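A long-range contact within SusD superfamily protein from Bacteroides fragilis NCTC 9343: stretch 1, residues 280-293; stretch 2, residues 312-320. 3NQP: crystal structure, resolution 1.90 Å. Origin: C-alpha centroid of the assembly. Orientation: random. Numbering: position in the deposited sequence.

Stretch 1 280-293: NGTFTYNVGTGSTK
Stretch 2 (312-320) TGNQTYEYN

All four hydrogen bonds across the stretches are backbone to backbone. Thr 316 N donates to Thr 282 O at 2.9 Å, and Tyr 317 N shares that acceptor at 3.2 Å; Asn 314 N donates to Gly 281 O at 3.0 Å. A weak return bond runs from Thr 284 N to Asn 314 O, also 3.0 Å. Stretch 1 forms a 3-10 segment, 280-282, overlapped by a type I turn from Gly 281 (phi/psi -64/-20) to Thr 284 (-109/-112). Stretch 2 has no regular helix or strand; Gly 313 to Gln 315 are extended, and Thr 316 (-112/2) breaks the run. A single beta bridge pairs Phe 283 with Gln 315, CA to CA 5.0 Å; Gly 281 CA lies 4.5 Å from Gly 313 CA, and Tyr 285 CA 4.3 Å from Asn 314 CA.

Thr 284 (chi1 67°, p) closes the turn, its OG1 donating to Gly 281 O at 2.6 Å. Gly 313 has no room for a side chain: an ideal CB would clash with Thr 284 OG1 and Tyr 285 O. One water accepts from Gly 313 N and Val 287 N and donates to Tyr 285 O. In stretch 2, Thr 316 OG1 (chi1 p) donates to Asn 314 OD1 (chi1 p) at 2.7 Å.

Packing centres on Phe 283 (m, chi2 71°). The CA-to-CB bond of Tyr 317 (m, chi2 86°) points toward stretch 1, its CB 3.5 Å from the Phe 283 ring centroid, over one face; the two rings, 19° from parallel, barely overlap. Tyr 319 (m) brings CE2 to 3.8 Å from Phe 283 CE2, at that ring's edge. Between the stretches 599 Å² is buried, both sides summed.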

# COMPACT_ATOMS: atom_id res chain seq x y z
N ASN A 280 -14.11 2.19 -1.46
CA ASN A 280 -13.59 3.53 -1.66
C ASN A 280 -14.67 4.62 -1.48
O ASN A 280 -14.35 5.81 -1.24
CB ASN A 280 -12.83 3.67 -3.00
CG ASN A 280 -11.45 3.00 -2.97
OD1 ASN A 280 -11.04 2.45 -1.94
ND2 ASN A 280 -10.72 3.02 -4.13
N GLY A 281 -15.95 4.20 -1.49
CA GLY A 281 -17.07 5.13 -1.15
C GLY A 281 -17.06 5.66 0.27
O GLY A 281 -17.70 6.69 0.59
N THR A 282 -16.35 4.96 1.15
CA THR A 282 -16.25 5.36 2.55
C THR A 282 -15.32 6.53 2.82
O THR A 282 -15.24 6.97 3.97
CB THR A 282 -15.78 4.17 3.47
OG1 THR A 282 -14.46 3.77 3.14
CG2 THR A 282 -16.73 2.92 3.33
N PHE A 283 -14.59 7.01 1.81
CA PHE A 283 -13.76 8.23 1.96
C PHE A 283 -14.48 9.45 1.36
O PHE A 283 -13.82 10.46 1.09
CB PHE A 283 -12.42 8.11 1.22
CG PHE A 283 -11.40 7.22 1.89
CD1 PHE A 283 -11.56 5.85 1.92
CD2 PHE A 283 -10.22 7.75 2.39
CE1 PHE A 283 -10.58 5.04 2.53
CE2 PHE A 283 -9.25 6.95 2.98
CZ PHE A 283 -9.42 5.62 3.04
N THR A 284 -15.78 9.34 1.10
CA THR A 284 -16.51 10.41 0.38
C THR A 284 -17.49 11.20 1.27
O THR A 284 -17.06 11.95 2.17
CB THR A 284 -17.17 9.87 -0.90
OG1 THR A 284 -18.24 8.94 -0.60
CG2 THR A 284 -16.11 9.19 -1.78
N TYR A 285 -18.80 11.05 1.02
CA TYR A 285 -19.81 11.66 1.84
C TYR A 285 -21.14 10.87 1.60
O TYR A 285 -21.29 10.11 0.62
CB TYR A 285 -19.96 13.14 1.51
CG TYR A 285 -20.14 13.33 0.03
CD1 TYR A 285 -19.04 13.39 -0.82
CD2 TYR A 285 -21.40 13.40 -0.53
CE1 TYR A 285 -19.19 13.53 -2.20
CE2 TYR A 285 -21.56 13.56 -1.94
CZ TYR A 285 -20.45 13.60 -2.75
OH TYR A 285 -20.59 13.71 -4.13
N ASN A 286 -22.06 11.06 2.53
CA ASN A 286 -23.36 10.41 2.53
C ASN A 286 -24.40 11.42 2.03
O ASN A 286 -24.83 12.28 2.78
CB ASN A 286 -23.68 10.02 3.97
CG ASN A 286 -24.87 9.08 4.09
OD1 ASN A 286 -25.86 9.21 3.40
ND2 ASN A 286 -24.76 8.12 5.02
N VAL A 287 -24.87 11.28 0.81
CA VAL A 287 -25.88 12.23 0.28
C VAL A 287 -27.21 12.14 1.06
O VAL A 287 -27.86 13.14 1.33
CB VAL A 287 -26.10 12.02 -1.19
CG1 VAL A 287 -27.38 12.74 -1.68
CG2 VAL A 287 -24.90 12.55 -1.95
N GLY A 288 -27.57 10.93 1.46
CA GLY A 288 -28.78 10.69 2.22
C GLY A 288 -28.90 11.46 3.53
O GLY A 288 -29.95 12.04 3.82
N THR A 289 -27.85 11.44 4.33
CA THR A 289 -27.95 11.91 5.71
C THR A 289 -26.81 12.80 6.20
O THR A 289 -26.86 13.33 7.30
CB THR A 289 -28.04 10.70 6.66
OG1 THR A 289 -26.83 9.92 6.58
CG2 THR A 289 -29.26 9.80 6.31
N GLY A 290 -25.78 12.97 5.38
CA GLY A 290 -24.60 13.72 5.80
C GLY A 290 -24.68 15.21 5.56
O GLY A 290 -25.56 15.67 4.88
N SER A 291 -23.72 15.94 6.09
CA SER A 291 -23.77 17.39 6.10
C SER A 291 -22.96 17.99 4.96
O SER A 291 -23.20 19.15 4.61
CB SER A 291 -23.24 17.95 7.44
OG SER A 291 -21.96 17.41 7.72
N THR A 292 -22.02 17.23 4.39
CA THR A 292 -21.17 17.78 3.29
C THR A 292 -22.02 18.38 2.15
O THR A 292 -21.70 19.45 1.65
CB THR A 292 -20.18 16.70 2.73
OG1 THR A 292 -19.38 16.18 3.81
CG2 THR A 292 -19.26 17.27 1.66
N LYS A 293 -23.10 17.72 1.78
CA LYS A 293 -23.95 18.17 0.65
C LYS A 293 -24.46 19.59 0.79
O LYS A 293 -24.76 20.22 -0.23
CB LYS A 293 -25.15 17.26 0.41
CG LYS A 293 -26.07 17.06 1.63
CD LYS A 293 -27.38 16.36 1.27
CE LYS A 293 -28.31 16.16 2.51
NZ LYS A 293 -27.83 15.11 3.53
N THR A 312 -24.34 6.31 -2.49
CA THR A 312 -23.49 5.15 -2.35
C THR A 312 -22.37 5.34 -1.33
O THR A 312 -21.61 4.38 -1.07
CB THR A 312 -22.85 4.76 -3.72
OG1 THR A 312 -21.99 5.81 -4.17
CG2 THR A 312 -23.92 4.52 -4.79
N GLY A 313 -22.23 6.55 -0.79
CA GLY A 313 -21.05 6.93 0.00
C GLY A 313 -21.27 7.15 1.48
O GLY A 313 -22.40 7.25 1.96
N ASN A 314 -20.16 7.21 2.22
CA ASN A 314 -20.13 7.74 3.55
C ASN A 314 -18.76 8.34 3.79
O ASN A 314 -17.91 8.31 2.90
CB ASN A 314 -20.60 6.72 4.65
CG ASN A 314 -19.60 5.63 4.93
OD1 ASN A 314 -18.42 5.89 4.90
ND2 ASN A 314 -20.09 4.42 5.35
N GLN A 315 -18.58 8.99 4.93
CA GLN A 315 -17.27 9.52 5.31
C GLN A 315 -16.88 8.95 6.66
O GLN A 315 -17.07 9.56 7.72
CB GLN A 315 -17.21 11.05 5.32
CG GLN A 315 -15.73 11.51 5.30
CD GLN A 315 -15.56 12.99 5.17
OE1 GLN A 315 -16.36 13.74 5.72
NE2 GLN A 315 -14.48 13.43 4.48
N THR A 316 -16.35 7.74 6.59
CA THR A 316 -15.86 7.02 7.74
C THR A 316 -14.34 6.84 7.74
O THR A 316 -13.80 6.24 8.64
CB THR A 316 -16.59 5.61 7.88
OG1 THR A 316 -16.56 4.90 6.64
CG2 THR A 316 -18.08 5.81 8.31
N TYR A 317 -13.67 7.39 6.74
CA TYR A 317 -12.22 7.54 6.70
C TYR A 317 -11.96 8.91 6.09
O TYR A 317 -12.53 9.23 5.02
CB TYR A 317 -11.52 6.46 5.80
CG TYR A 317 -11.72 5.06 6.31
CD1 TYR A 317 -12.86 4.33 5.97
CD2 TYR A 317 -10.82 4.48 7.19
CE1 TYR A 317 -13.10 3.08 6.48
CE2 TYR A 317 -11.05 3.22 7.69
CZ TYR A 317 -12.18 2.51 7.32
OH TYR A 317 -12.44 1.27 7.85
N GLU A 318 -11.15 9.73 6.76
CA GLU A 318 -10.87 11.08 6.29
C GLU A 318 -9.47 11.55 6.65
O GLU A 318 -9.09 11.56 7.82
CB GLU A 318 -11.83 12.11 6.88
CG GLU A 318 -11.72 13.57 6.21
CD GLU A 318 -12.74 14.54 6.80
OE1 GLU A 318 -13.53 14.11 7.66
OE2 GLU A 318 -12.79 15.72 6.36
N TYR A 319 -8.75 12.06 5.66
CA TYR A 319 -7.45 12.64 5.92
C TYR A 319 -7.57 13.98 6.59
O TYR A 319 -8.46 14.79 6.27
CB TYR A 319 -6.66 12.79 4.64
CG TYR A 319 -6.25 11.46 4.06
CD1 TYR A 319 -5.12 10.82 4.52
CD2 TYR A 319 -7.00 10.85 3.08
CE1 TYR A 319 -4.74 9.56 4.01
CE2 TYR A 319 -6.61 9.59 2.53
CZ TYR A 319 -5.48 8.97 3.04
OH TYR A 319 -5.08 7.74 2.57
N ASN A 320 -6.64 14.25 7.50
CA ASN A 320 -6.52 15.58 8.10
C ASN A 320 -6.37 16.53 6.93
O ASN A 320 -5.69 16.21 5.95
CB ASN A 320 -5.25 15.60 8.94
CG ASN A 320 -5.07 16.86 9.71
OD1 ASN A 320 -4.82 17.92 9.13
ND2 ASN A 320 -5.16 16.75 11.04
O HOH W 1 -12.52 11.29 3.31
O HOH W 2 -23.43 9.21 -0.84